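Local atomic coordinates of TPR repeat-containing protein YrrB (Bacillus subtilis, PDB entry 2Q7F), a protein that possibly mediates complex formation among RNA sulfuration components, RNA processing components and aminoacyl-tRNA synthetases. Residues A[74-79]-A[98-103]; A[81-86]-A[91-96]; A[108-113]-A[132-137]; A[116-121]-A[126-131]. One frame throughout, in Å; residues are numbered along the deposited sequence.

In the fold
All four contacts join antiparallel helices that belong to successive TPR repeats. Interactions 1 and 2 lie along one helix pair, 73-86 and 91-103. Interactions 3 and 4 lie along the next, 107-120 and 125-137. In each pair the second-named contact is nested inside the loop closed by the first. Interactions 1 and 2 are partly buried, about 17 and 20 Å from the centre of the chain. Interactions 3 and 4 are buried and nearer, at about 9 and 11 Å. All four are mainly apolar. Interactions 1 and 2 set a leucine against a tyrosine, interaction 3 lays a lysine stem on a leucine, and interaction 4 gathers three leucines and a phenylalanine.

Interaction 1 (A[74-79]-A[98-103])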
loop_
_atom_site.group_PDB
_atom_site.type_symbol
_atom_site.label_atom_id
_atom_site.label_comp_id
_atom_site.label_asym_id
_atom_site.label_seq_id
_atom_site.Cartn_x
_atom_site.Cartn_y
_atom_site.Cartn_z
ATOM N N GLU A 74 11.732 15.254 -8.896
ATOM C CA GLU A 74 11.206 15.886 -10.117
ATOM C C GLU A 74 11.967 15.418 -11.352
ATOM O O GLU A 74 11.364 15.107 -12.391
ATOM C CB GLU A 74 11.249 17.411 -10.034
ATOM C CG GLU A 74 10.405 18.015 -8.914
ATOM C CD GLU A 74 10.979 17.723 -7.544
ATOM O OE1 GLU A 74 10.203 17.471 -6.608
ATOM O OE2 GLU A 74 12.212 17.731 -7.402
ATOM N N ARG A 75 13.291 15.381 -11.233
ATOM C CA ARG A 75 14.124 14.938 -12.323
ATOM C C ARG A 75 13.876 13.453 -12.624
ATOM O O ARG A 75 13.839 13.060 -13.786
ATOM C CB ARG A 75 15.586 15.226 -12.020
ATOM C CG ARG A 75 16.479 15.286 -13.247
ATOM C CD ARG A 75 17.886 15.678 -12.834
ATOM N NE ARG A 75 18.829 15.606 -13.947
ATOM C CZ ARG A 75 20.096 15.212 -13.845
ATOM N NH1 ARG A 75 20.578 14.830 -12.670
ATOM N NH2 ARG A 75 20.878 15.188 -14.927
ATOM N N ALA A 76 13.676 12.643 -11.588
ATOM C CA ALA A 76 13.255 11.246 -11.775
ATOM C C ALA A 76 12.018 11.162 -12.686
ATOM O O ALA A 76 11.977 10.342 -13.639
ATOM C CB ALA A 76 12.990 10.561 -10.424
ATOM N N LEU A 77 11.035 12.025 -12.407
ATOM C CA LEU A 77 9.802 12.115 -13.194
ATOM C C LEU A 77 10.039 12.494 -14.637
ATOM O O LEU A 77 9.324 12.028 -15.521
ATOM C CB LEU A 77 8.804 13.100 -12.571
ATOM C CG LEU A 77 8.041 12.584 -11.343
ATOM C CD1 LEU A 77 7.272 13.702 -10.640
ATOM C CD2 LEU A 77 7.128 11.377 -11.656
ATOM N N ALA A 78 11.032 13.341 -14.876
ATOM C CA ALA A 78 11.374 13.722 -16.235
ATOM C C ALA A 78 11.991 12.546 -16.985
ATOM O O ALA A 78 11.755 12.377 -18.172
ATOM C CB ALA A 78 12.281 14.909 -16.242
ATOM N N PHE A 79 12.753 11.714 -16.290
ATOM C CA PHE A 79 13.342 10.542 -16.939
ATOM C C PHE A 79 12.331 9.421 -17.195
ATOM O O PHE A 79 12.359 8.816 -18.262
ATOM C CB PHE A 79 14.568 10.046 -16.182
ATOM C CG PHE A 79 15.813 10.821 -16.495
ATOM C CD1 PHE A 79 16.583 10.504 -17.610
ATOM C CD2 PHE A 79 16.204 11.883 -15.699
ATOM C CE1 PHE A 79 17.722 11.221 -17.915
ATOM C CE2 PHE A 79 17.354 12.608 -15.998
ATOM C CZ PHE A 79 18.117 12.265 -17.115
ATOM N N GLY A 98 5.037 6.282 -10.008
ATOM C CA GLY A 98 3.978 6.121 -9.007
ATOM C C GLY A 98 4.494 6.301 -7.598
ATOM O O GLY A 98 3.890 7.026 -6.797
ATOM N N ASN A 99 5.629 5.659 -7.307
ATOM C CA ASN A 99 6.284 5.804 -6.015
ATOM C C ASN A 99 6.667 7.259 -5.703
ATOM O O ASN A 99 6.565 7.700 -4.557
ATOM C CB ASN A 99 7.490 4.877 -5.913
ATOM C CG ASN A 99 7.091 3.439 -5.637
ATOM O OD1 ASN A 99 7.511 2.501 -6.335
ATOM N ND2 ASN A 99 6.267 3.253 -4.616
ATOM N N VAL A 100 7.083 8.001 -6.723
ATOM C CA VAL A 100 7.417 9.410 -6.544
ATOM C C VAL A 100 6.161 10.171 -6.124
ATOM O O VAL A 100 6.187 10.977 -5.200
ATOM C CB VAL A 100 8.035 10.018 -7.834
ATOM C CG1 VAL A 100 8.241 11.536 -7.697
ATOM C CG2 VAL A 100 9.355 9.325 -8.162
ATOM N N TYR A 101 5.061 9.874 -6.806
ATOM C CA TYR A 101 3.781 10.476 -6.512
ATOM C C TYR A 101 3.324 10.133 -5.103
ATOM O O TYR A 101 2.698 10.958 -4.430
ATOM C CB TYR A 101 2.744 10.064 -7.556
ATOM C CG TYR A 101 2.815 10.898 -8.809
ATOM C CD1 TYR A 101 2.476 12.254 -8.786
ATOM C CD2 TYR A 101 3.212 10.343 -10.020
ATOM C CE1 TYR A 101 2.539 13.036 -9.944
ATOM C CE2 TYR A 101 3.282 11.123 -11.191
ATOM C CZ TYR A 101 2.948 12.466 -11.142
ATOM O OH TYR A 101 3.014 13.242 -12.286
ATOM N N VAL A 102 3.652 8.923 -4.657
ATOM C CA VAL A 102 3.303 8.487 -3.307
ATOM C C VAL A 102 4.071 9.326 -2.290
ATOM O O VAL A 102 3.483 9.866 -1.351
ATOM C CB VAL A 102 3.549 6.965 -3.101
ATOM C CG1 VAL A 102 3.624 6.614 -1.640
ATOM C CG2 VAL A 102 2.442 6.167 -3.755
ATOM N N VAL A 103 5.377 9.458 -2.502
ATOM C CA VAL A 103 6.221 10.201 -1.579
ATOM C C VAL A 103 5.709 11.634 -1.460
ATOM O O VAL A 103 5.714 12.214 -0.387
ATOM C CB VAL A 103 7.711 10.147 -1.991
ATOM C CG1 VAL A 103 8.565 11.034 -1.089
ATOM C CG2 VAL A 103 8.203 8.725 -1.929
#
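Leu77 meets Val100 and Tyr101 where two antiparallel helices of the TPR solenoid pack together. Residues 74-79 lie in the second repeat and 98-103 in the third. The short segment axes come within 10.1 Å, and their directions differ by 155°. Leu77 does most of the touching. Its CG stands beside the backbone N and anti to the carbonyl carbon (chi1 -77°). Both methyls touch Val100 CG1, and CD2 also reaches the Tyr101 ring. Leu77 CD1 rests against Val100 CG1 at 3.8 Å.

Val100 is buried and offers a different methyl to each partner. With CG1 anti to its backbone N (chi1 174°), that branch faces Leu77. The other branch, Val100 CG2, reaches Ala76 CB more loosely, at 4.5 Å. Ala76 is also buried, with Ser68 of helix 57-69 against it. Leu73 adds a further contact to Val100.

The Tyr101 side chain starts off to one side of its helix, but the ring bends back toward Leu77. Glu109 and Met113 of helix 107-120 also touch this ring. The closest point between Leu77 and the ring is the 3.9 Å contact of Leu77 CD2 with Tyr101 CE2, an oblique approach.

Interaction 2 (A[81-86]-A[91-96])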
loop_
_atom_site.group_PDB
_atom_site.type_symbol
_atom_site.label_atom_id
_atom_site.label_comp_id
_atom_site.label_asym_id
_atom_site.label_seq_id
_atom_site.Cartn_x
_atom_site.Cartn_y
_atom_site.Cartn_z
ATOM N N ASP A 81 9.251 9.999 -17.679
ATOM C CA ASP A 81 8.505 10.588 -18.783
ATOM C C ASP A 81 9.139 10.185 -20.115
ATOM O O ASP A 81 8.462 9.694 -21.011
ATOM C CB ASP A 81 8.439 12.112 -18.646
ATOM C CG ASP A 81 7.519 12.749 -19.662
ATOM O OD1 ASP A 81 8.026 13.402 -20.597
ATOM O OD2 ASP A 81 6.292 12.589 -19.546
ATOM N N LYS A 82 10.447 10.370 -20.216
ATOM C CA LYS A 82 11.204 10.025 -21.409
ATOM C C LYS A 82 11.088 8.540 -21.777
ATOM O O LYS A 82 10.871 8.194 -22.937
ATOM C CB LYS A 82 12.674 10.438 -21.230
ATOM C CG LYS A 82 13.572 10.227 -22.468
ATOM C CD LYS A 82 13.024 10.882 -23.732
ATOM C CE LYS A 82 13.845 10.436 -24.929
ATOM N NZ LYS A 82 13.434 11.124 -26.178
ATOM N N ALA A 83 11.217 7.675 -20.781
ATOM C CA ALA A 83 11.071 6.239 -20.983
ATOM C C ALA A 83 9.708 5.886 -21.587
ATOM O O ALA A 83 9.634 5.073 -22.509
ATOM C CB ALA A 83 11.277 5.505 -19.679
ATOM N N LEU A 84 8.649 6.518 -21.072
ATOM C CA LEU A 84 7.263 6.279 -21.501
ATOM C C LEU A 84 6.964 6.859 -22.878
ATOM O O LEU A 84 6.044 6.419 -23.576
ATOM C CB LEU A 84 6.289 6.854 -20.471
ATOM C CG LEU A 84 6.283 6.143 -19.116
ATOM C CD1 LEU A 84 5.513 6.918 -18.058
ATOM C CD2 LEU A 84 5.754 4.714 -19.260
ATOM N N GLU A 85 7.744 7.864 -23.249
ATOM C CA GLU A 85 7.684 8.455 -24.561
ATOM C C GLU A 85 8.335 7.502 -25.573
ATOM O O GLU A 85 8.044 7.562 -26.762
ATOM C CB GLU A 85 8.420 9.792 -24.523
ATOM C CG GLU A 85 8.068 10.750 -25.640
ATOM C CD GLU A 85 8.991 10.613 -26.846
ATOM O OE1 GLU A 85 10.229 10.773 -26.695
ATOM O OE2 GLU A 85 8.470 10.354 -27.953
ATOM N N LEU A 86 9.216 6.627 -25.094
ATOM C CA LEU A 86 9.908 5.684 -25.952
ATOM C C LEU A 86 9.181 4.357 -25.998
ATOM O O LEU A 86 9.021 3.770 -27.064
ATOM C CB LEU A 86 11.334 5.457 -25.463
ATOM C CG LEU A 86 12.385 6.554 -25.624
ATOM C CD1 LEU A 86 13.647 6.112 -24.920
ATOM C CD2 LEU A 86 12.661 6.893 -27.088
ATOM N N ALA A 91 6.242 -0.960 -17.897
ATOM C CA ALA A 91 5.575 -1.029 -16.593
ATOM C C ALA A 91 6.373 -0.391 -15.452
ATOM O O ALA A 91 5.804 0.285 -14.591
ATOM C CB ALA A 91 5.240 -2.471 -16.258
ATOM N N THR A 92 7.685 -0.607 -15.455
ATOM C CA THR A 92 8.552 -0.142 -14.371
ATOM C C THR A 92 8.646 1.393 -14.340
ATOM O O THR A 92 8.848 1.982 -13.292
ATOM C CB THR A 92 9.951 -0.786 -14.466
ATOM O OG1 THR A 92 10.442 -0.663 -15.807
ATOM C CG2 THR A 92 9.898 -2.277 -14.095
ATOM N N ALA A 93 8.474 2.036 -15.489
ATOM C CA ALA A 93 8.417 3.493 -15.534
ATOM C C ALA A 93 7.135 4.032 -14.892
ATOM O O ALA A 93 7.179 5.030 -14.163
ATOM C CB ALA A 93 8.564 3.995 -16.951
ATOM N N TYR A 94 6.003 3.369 -15.137
ATOM C CA TYR A 94 4.751 3.725 -14.461
ATOM C C TYR A 94 4.869 3.501 -12.957
ATOM O O TYR A 94 4.428 4.343 -12.151
ATOM C CB TYR A 94 3.570 2.930 -15.019
ATOM C CG TYR A 94 3.192 3.320 -16.425
ATOM C CD1 TYR A 94 2.903 4.655 -16.741
ATOM C CD2 TYR A 94 3.102 2.357 -17.441
ATOM C CE1 TYR A 94 2.553 5.022 -18.025
ATOM C CE2 TYR A 94 2.753 2.717 -18.743
ATOM C CZ TYR A 94 2.482 4.056 -19.026
ATOM O OH TYR A 94 2.146 4.449 -20.306
ATOM N N TYR A 95 5.471 2.368 -12.588
ATOM C CA TYR A 95 5.682 2.023 -11.187
ATOM C C TYR A 95 6.636 2.993 -10.477
ATOM O O TYR A 95 6.366 3.433 -9.358
ATOM C CB TYR A 95 6.188 0.593 -11.066
ATOM C CG TYR A 95 6.326 0.121 -9.640
ATOM C CD1 TYR A 95 5.199 -0.139 -8.861
ATOM C CD2 TYR A 95 7.582 -0.051 -9.056
ATOM C CE1 TYR A 95 5.319 -0.577 -7.548
ATOM C CE2 TYR A 95 7.709 -0.477 -7.736
ATOM C CZ TYR A 95 6.574 -0.744 -6.996
ATOM O OH TYR A 95 6.678 -1.167 -5.691
ATOM N N GLY A 96 7.751 3.316 -11.130
ATOM C CA GLY A 96 8.737 4.219 -10.569
ATOM C C GLY A 96 8.141 5.592 -10.359
ATOM O O GLY A 96 8.300 6.166 -9.291
#
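Ala83 and Ala93 bring the two backbones together, with Ala83 CA 6.7 Å from Ala93 CA. The segments 81-86 and 91-96 are both helical and run nearly antiparallel, at 152° between their directions. The axes of these short segments approach to 9.1 Å. The four residues that separate them in the chain form a short connection between two TPR helices. Such close spacing suits the small residues at the crossing. Ala83 CB and Ala93 CB lie 4.1 Å apart, and both residues are buried.

Leu84 packs beside this alanine pair. Its CG stands beside the backbone N (chi1 -68°), and the branch carries Leu84 CD2 to Ala93 CB at 3.7 Å. The same methyl lies over one face of the Tyr94 ring. This is a CH-pi contact: Leu84 CD2 is 3.5 Å from the Tyr94 ring centroid and 17° off the ring normal. It is displaced toward the rim, nearest Tyr94 CZ. Leu84 CD1 stays close to the CE1 side of the same ring, 3.5 Å from Tyr94 CE1. Both methyls thus bear on the tyrosine.

The phenol end of Tyr94 is held separately. Its OH hydrogen-bonds to Ser88 O in the connecting segment, which probably helps to hold the ring against Leu84.

Further helices close in on the pair. Ile61 of helix 57-69 touches Ala83. Met113, Lys116 and Ala117 of helix 107-120 pack on Tyr94, next along the superhelix.

Interaction 3 (A[108-113]-A[132-137]); sequences KEAKDM and GTVLVK
Met113 N bonds to Glu109 O at 3.0 Å, in the helix that presents Ala110 and Lys111 to Val134 and Leu135. Between the two segments the contact is made by carbon atoms, with one backbone nitrogen, that of Lys111, also touched. Val134 CG1 rests 3.7 Å from Lys111 N and 3.8 Å from Lys111 CB. The other branch, Val134 CG2, approaches Ala110 CB at 4.2 Å.

These residues join the third TPR repeat to the fourth. The short segment axes run nearly antiparallel, 147° between their directions, and come within 9.2 Å. Lys111 CA lies only 6.2 Å from Val134 CA.

The aliphatic part of Lys111 makes its contact with Leu135. Its CG is anti to the backbone N (chi1 173°), and the chain beyond runs extended past Leu135. Leu135 CD2 lies about equally far from three carbons of that chain, with Lys111 CD nearest at 4.0 Å. Leu138 and Gln140 also touch Lys111. Leu135 is buried, with Leu143, Ala144 and Tyr147 of helix 141-154 against it. Ala110 also packs on Tyr101 and Val102 of helix 91-103.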
loop_
_atom_site.group_PDB
_atom_site.type_symbol
_atom_site.label_atom_id
_atom_site.label_comp_id
_atom_site.label_asym_id
_atom_site.label_seq_id
_atom_site.Cartn_x
_atom_site.Cartn_y
_atom_site.Cartn_z
ATOM N N LYS A 108 -4.069 10.472 -6.147
ATOM C CA LYS A 108 -4.884 10.326 -7.346
ATOM C C LYS A 108 -3.994 10.021 -8.551
ATOM O O LYS A 108 -4.330 9.191 -9.396
ATOM C CB LYS A 108 -5.710 11.595 -7.569
ATOM C CG LYS A 108 -6.759 11.488 -8.651
ATOM C CD LYS A 108 -7.578 12.770 -8.706
ATOM C CE LYS A 108 -8.954 12.530 -9.287
ATOM N NZ LYS A 108 -9.426 13.736 -10.012
ATOM N N GLU A 109 -2.841 10.677 -8.593
ATOM C CA GLU A 109 -1.871 10.512 -9.664
ATOM C C GLU A 109 -1.068 9.227 -9.463
ATOM O O GLU A 109 -0.632 8.598 -10.437
ATOM C CB GLU A 109 -0.944 11.735 -9.721
ATOM C CG GLU A 109 -1.659 13.108 -9.868
ATOM C CD GLU A 109 -2.608 13.459 -8.711
ATOM O OE1 GLU A 109 -3.646 14.112 -8.962
ATOM O OE2 GLU A 109 -2.327 13.085 -7.551
ATOM N N ALA A 110 -0.884 8.835 -8.200
ATOM C CA ALA A 110 -0.277 7.536 -7.873
ATOM C C ALA A 110 -1.186 6.355 -8.254
ATOM O O ALA A 110 -0.706 5.313 -8.705
ATOM C CB ALA A 110 0.109 7.474 -6.412
ATOM N N LYS A 111 -2.497 6.526 -8.083
ATOM C CA LYS A 111 -3.456 5.519 -8.533
ATOM C C LYS A 111 -3.374 5.366 -10.048
ATOM O O LYS A 111 -3.324 4.259 -10.586
ATOM C CB LYS A 111 -4.887 5.898 -8.132
ATOM C CG LYS A 111 -5.937 4.971 -8.734
ATOM C CD LYS A 111 -7.303 5.623 -8.845
ATOM C CE LYS A 111 -8.214 4.795 -9.741
ATOM N NZ LYS A 111 -9.634 5.134 -9.487
ATOM N N ASP A 112 -3.364 6.501 -10.727
ATOM C CA ASP A 112 -3.276 6.534 -12.169
ATOM C C ASP A 112 -2.022 5.765 -12.631
ATOM O O ASP A 112 -2.124 4.869 -13.471
ATOM C CB ASP A 112 -3.286 7.994 -12.625
ATOM C CG ASP A 112 -3.499 8.145 -14.108
ATOM O OD1 ASP A 112 -2.532 7.933 -14.876
ATOM O OD2 ASP A 112 -4.626 8.503 -14.512
ATOM N N MET A 113 -0.862 6.079 -12.046
ATOM C CA MET A 113 0.402 5.436 -12.425
ATOM C C MET A 113 0.429 3.947 -12.123
ATOM O O MET A 113 0.888 3.147 -12.959
ATOM C CB MET A 113 1.616 6.108 -11.756
ATOM C CG MET A 113 2.024 7.497 -12.315
ATOM S SD MET A 113 2.374 7.614 -14.098
ATOM C CE MET A 113 0.807 8.256 -14.706
ATOM N N GLY A 132 -3.593 -1.011 -3.788
ATOM C CA GLY A 132 -4.576 -1.205 -2.732
ATOM C C GLY A 132 -4.560 -0.047 -1.750
ATOM O O GLY A 132 -5.581 0.612 -1.533
ATOM N N THR A 133 -3.391 0.229 -1.186
ATOM C CA THR A 133 -3.282 1.243 -0.140
ATOM C C THR A 133 -3.637 2.653 -0.632
ATOM O O THR A 133 -4.309 3.418 0.065
ATOM C CB THR A 133 -1.899 1.230 0.513
ATOM O OG1 THR A 133 -1.529 -0.127 0.776
ATOM C CG2 THR A 133 -1.936 1.994 1.840
ATOM N N VAL A 134 -3.193 2.979 -1.836
ATOM C CA VAL A 134 -3.504 4.267 -2.426
ATOM C C VAL A 134 -5.009 4.376 -2.681
ATOM O O VAL A 134 -5.610 5.428 -2.461
ATOM C CB VAL A 134 -2.634 4.525 -3.693
ATOM C CG1 VAL A 134 -3.297 5.499 -4.654
ATOM C CG2 VAL A 134 -1.251 5.036 -3.270
ATOM N N LEU A 135 -5.623 3.277 -3.103
ATOM C CA LEU A 135 -7.060 3.250 -3.289
ATOM C C LEU A 135 -7.796 3.504 -1.976
ATOM O O LEU A 135 -8.900 4.043 -1.982
ATOM C CB LEU A 135 -7.491 1.933 -3.913
ATOM C CG LEU A 135 -7.309 1.896 -5.423
ATOM C CD1 LEU A 135 -7.452 0.486 -5.900
ATOM C CD2 LEU A 135 -8.312 2.807 -6.122
ATOM N N VAL A 136 -7.166 3.132 -0.862
ATOM C CA VAL A 136 -7.705 3.394 0.468
ATOM C C VAL A 136 -7.672 4.893 0.790
ATOM O O VAL A 136 -8.707 5.476 1.151
ATOM C CB VAL A 136 -6.971 2.566 1.562
ATOM C CG1 VAL A 136 -7.284 3.091 2.970
ATOM C CG2 VAL A 136 -7.329 1.085 1.444
ATOM N N LYS A 137 -6.500 5.513 0.640
ATOM C CA LYS A 137 -6.350 6.946 0.908
ATOM C C LYS A 137 -7.357 7.766 0.112
ATOM O O LYS A 137 -7.738 8.856 0.524
ATOM C CB LYS A 137 -4.936 7.439 0.587
ATOM C CG LYS A 137 -3.789 6.681 1.262
ATOM C CD LYS A 137 -3.682 6.957 2.757
ATOM C CE LYS A 137 -2.516 6.184 3.380
ATOM N NZ LYS A 137 -2.335 6.489 4.836
#

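Interaction 4 (A[116-121]-A[126-131])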
loop_
_atom_site.group_PDB
_atom_site.type_symbol
_atom_site.label_atom_id
_atom_site.label_comp_id
_atom_site.label_asym_id
_atom_site.label_seq_id
_atom_site.Cartn_x
_atom_site.Cartn_y
_atom_site.Cartn_z
ATOM N N LYS A 116 -1.786 1.995 -14.432
ATOM C CA LYS A 116 -1.125 1.898 -15.739
ATOM C C LYS A 116 -0.020 0.848 -15.723
ATOM O O LYS A 116 0.182 0.135 -16.715
ATOM C CB LYS A 116 -0.573 3.247 -16.201
ATOM C CG LYS A 116 -1.628 4.258 -16.645
ATOM C CD LYS A 116 -0.968 5.424 -17.344
ATOM C CE LYS A 116 -1.834 6.661 -17.377
ATOM N NZ LYS A 116 -3.104 6.428 -18.096
ATOM N N ALA A 117 0.686 0.747 -14.599
ATOM C CA ALA A 117 1.716 -0.274 -14.442
ATOM C C ALA A 117 1.069 -1.646 -14.578
ATOM O O ALA A 117 1.465 -2.461 -15.434
ATOM C CB ALA A 117 2.423 -0.128 -13.104
ATOM N N LEU A 118 0.047 -1.868 -13.756
ATOM C CA LEU A 118 -0.757 -3.073 -13.805
ATOM C C LEU A 118 -1.321 -3.320 -15.210
ATOM O O LEU A 118 -1.285 -4.451 -15.705
ATOM C CB LEU A 118 -1.867 -2.998 -12.757
ATOM C CG LEU A 118 -2.999 -4.030 -12.710
ATOM C CD1 LEU A 118 -2.494 -5.474 -12.645
ATOM C CD2 LEU A 118 -3.890 -3.743 -11.526
ATOM N N ARG A 119 -1.815 -2.270 -15.861
ATOM C CA ARG A 119 -2.314 -2.415 -17.223
ATOM C C ARG A 119 -1.217 -2.789 -18.208
ATOM O O ARG A 119 -1.470 -3.544 -19.148
ATOM C CB ARG A 119 -3.050 -1.163 -17.685
ATOM C CG ARG A 119 -4.543 -1.381 -17.790
ATOM C CD ARG A 119 -5.352 -0.214 -17.283
ATOM N NE ARG A 119 -4.917 1.063 -17.835
ATOM C CZ ARG A 119 -5.232 2.244 -17.312
ATOM N NH1 ARG A 119 -5.997 2.308 -16.229
ATOM N NH2 ARG A 119 -4.783 3.358 -17.880
ATOM N N ALA A 120 -0.004 -2.277 -17.984
ATOM C CA ALA A 120 1.117 -2.556 -18.887
ATOM C C ALA A 120 1.754 -3.925 -18.648
ATOM O O ALA A 120 2.573 -4.367 -19.449
ATOM C CB ALA A 120 2.170 -1.447 -18.831
ATOM N N GLY A 121 1.383 -4.593 -17.554
ATOM C CA GLY A 121 1.818 -5.969 -17.340
ATOM C C GLY A 121 2.332 -6.330 -15.962
ATOM O O GLY A 121 2.302 -7.496 -15.595
ATOM N N ASP A 126 4.027 -6.229 -4.332
ATOM C CA ASP A 126 4.294 -4.829 -4.041
ATOM C C ASP A 126 3.337 -3.892 -4.770
ATOM O O ASP A 126 2.823 -2.934 -4.168
ATOM C CB ASP A 126 5.740 -4.487 -4.399
ATOM C CG ASP A 126 6.737 -5.142 -3.468
ATOM O OD1 ASP A 126 7.952 -5.026 -3.730
ATOM O OD2 ASP A 126 6.311 -5.772 -2.474
ATOM N N LEU A 127 3.098 -4.178 -6.053
ATOM C CA LEU A 127 2.227 -3.348 -6.861
ATOM C C LEU A 127 0.791 -3.404 -6.380
ATOM O O LEU A 127 0.143 -2.362 -6.256
ATOM C CB LEU A 127 2.288 -3.720 -8.343
ATOM C CG LEU A 127 1.245 -3.007 -9.228
ATOM C CD1 LEU A 127 1.471 -1.472 -9.338
ATOM C CD2 LEU A 127 1.159 -3.643 -10.608
ATOM N N PHE A 128 0.291 -4.612 -6.123
ATOM C CA PHE A 128 -1.072 -4.755 -5.637
ATOM C C PHE A 128 -1.236 -4.042 -4.297
ATOM O O PHE A 128 -2.299 -3.479 -4.003
ATOM C CB PHE A 128 -1.477 -6.226 -5.533
ATOM C CG PHE A 128 -1.617 -6.915 -6.866
ATOM C CD1 PHE A 128 -2.276 -6.296 -7.926
ATOM C CD2 PHE A 128 -1.103 -8.202 -7.060
ATOM C CE1 PHE A 128 -2.402 -6.933 -9.166
ATOM C CE2 PHE A 128 -1.231 -8.853 -8.296
ATOM C CZ PHE A 128 -1.883 -8.215 -9.347
ATOM N N TYR A 129 -0.161 -4.042 -3.512
ATOM C CA TYR A 129 -0.140 -3.377 -2.218
ATOM C C TYR A 129 -0.216 -1.860 -2.366
ATOM O O TYR A 129 -1.085 -1.218 -1.775
ATOM C CB TYR A 129 1.106 -3.768 -1.413
ATOM C CG TYR A 129 1.230 -2.996 -0.117
ATOM C CD1 TYR A 129 0.431 -3.317 0.984
ATOM C CD2 TYR A 129 2.137 -1.933 0.004
ATOM C CE1 TYR A 129 0.528 -2.607 2.172
ATOM C CE2 TYR A 129 2.248 -1.225 1.188
ATOM C CZ TYR A 129 1.436 -1.566 2.269
ATOM O OH TYR A 129 1.527 -0.865 3.453
ATOM N N MET A 130 0.700 -1.295 -3.144
ATOM C CA MET A 130 0.755 0.153 -3.321
ATOM C C MET A 130 -0.560 0.659 -3.905
ATOM O O MET A 130 -1.085 1.696 -3.480
ATOM C CB MET A 130 1.936 0.548 -4.208
ATOM C CG MET A 130 3.314 0.247 -3.610
ATOM S SD MET A 130 3.634 1.043 -2.018
ATOM C CE MET A 130 3.788 2.760 -2.526
ATOM N N LEU A 131 -1.101 -0.093 -4.859
ATOM C CA LEU A 131 -2.374 0.260 -5.469
ATOM C C LEU A 131 -3.503 0.138 -4.449
ATOM O O LEU A 131 -4.258 1.082 -4.255
ATOM C CB LEU A 131 -2.655 -0.574 -6.726
ATOM C CG LEU A 131 -3.964 -0.322 -7.479
ATOM C CD1 LEU A 131 -4.177 1.171 -7.833
ATOM C CD2 LEU A 131 -4.012 -1.203 -8.730
#
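The ring of Phe128 meets Leu118 obliquely, with Phe128 CE1 3.8 Å from Leu118 CD1. The two side chains stand at about a right angle to each other. Tyr147, Arg150 and Leu154 of helix 141-154 also touch this ring, which is buried. Inside segment 116-121, the Arg119 guanidinium has Lys116 CA above one face, offset toward the rim.

Leu118 is the hub of the contact. Its CG lies anti to the backbone N (chi1 171°), and its two methyls part from there. CD1 goes to Phe128, while Leu118 CD2 reaches Leu131 CD2 at 3.8 Å. Nearer the backbone, Leu118 CB is 3.8 Å from Leu127 CD2. Leu127 turns its other methyl to Ala117, the residue before Leu118, with Leu127 CD1 4.1 Å from Ala117 CB.

The segments belong to the third and fourth TPR repeats. They run nearly antiparallel, and the axes of the two short segments come within 10.8 Å. Helix 107-120 ends in a Schellman motif at Gly121. This glycine has positive phi and is the first residue to leave the helix. Gly121 N bonds back to Leu118 O at 3.2 Å, and more weakly to Ala117 O.

Every contact across the pair is apolar, and the backbone bonds stay within each segment. The fit between the helices therefore depends on shape and on burial from water.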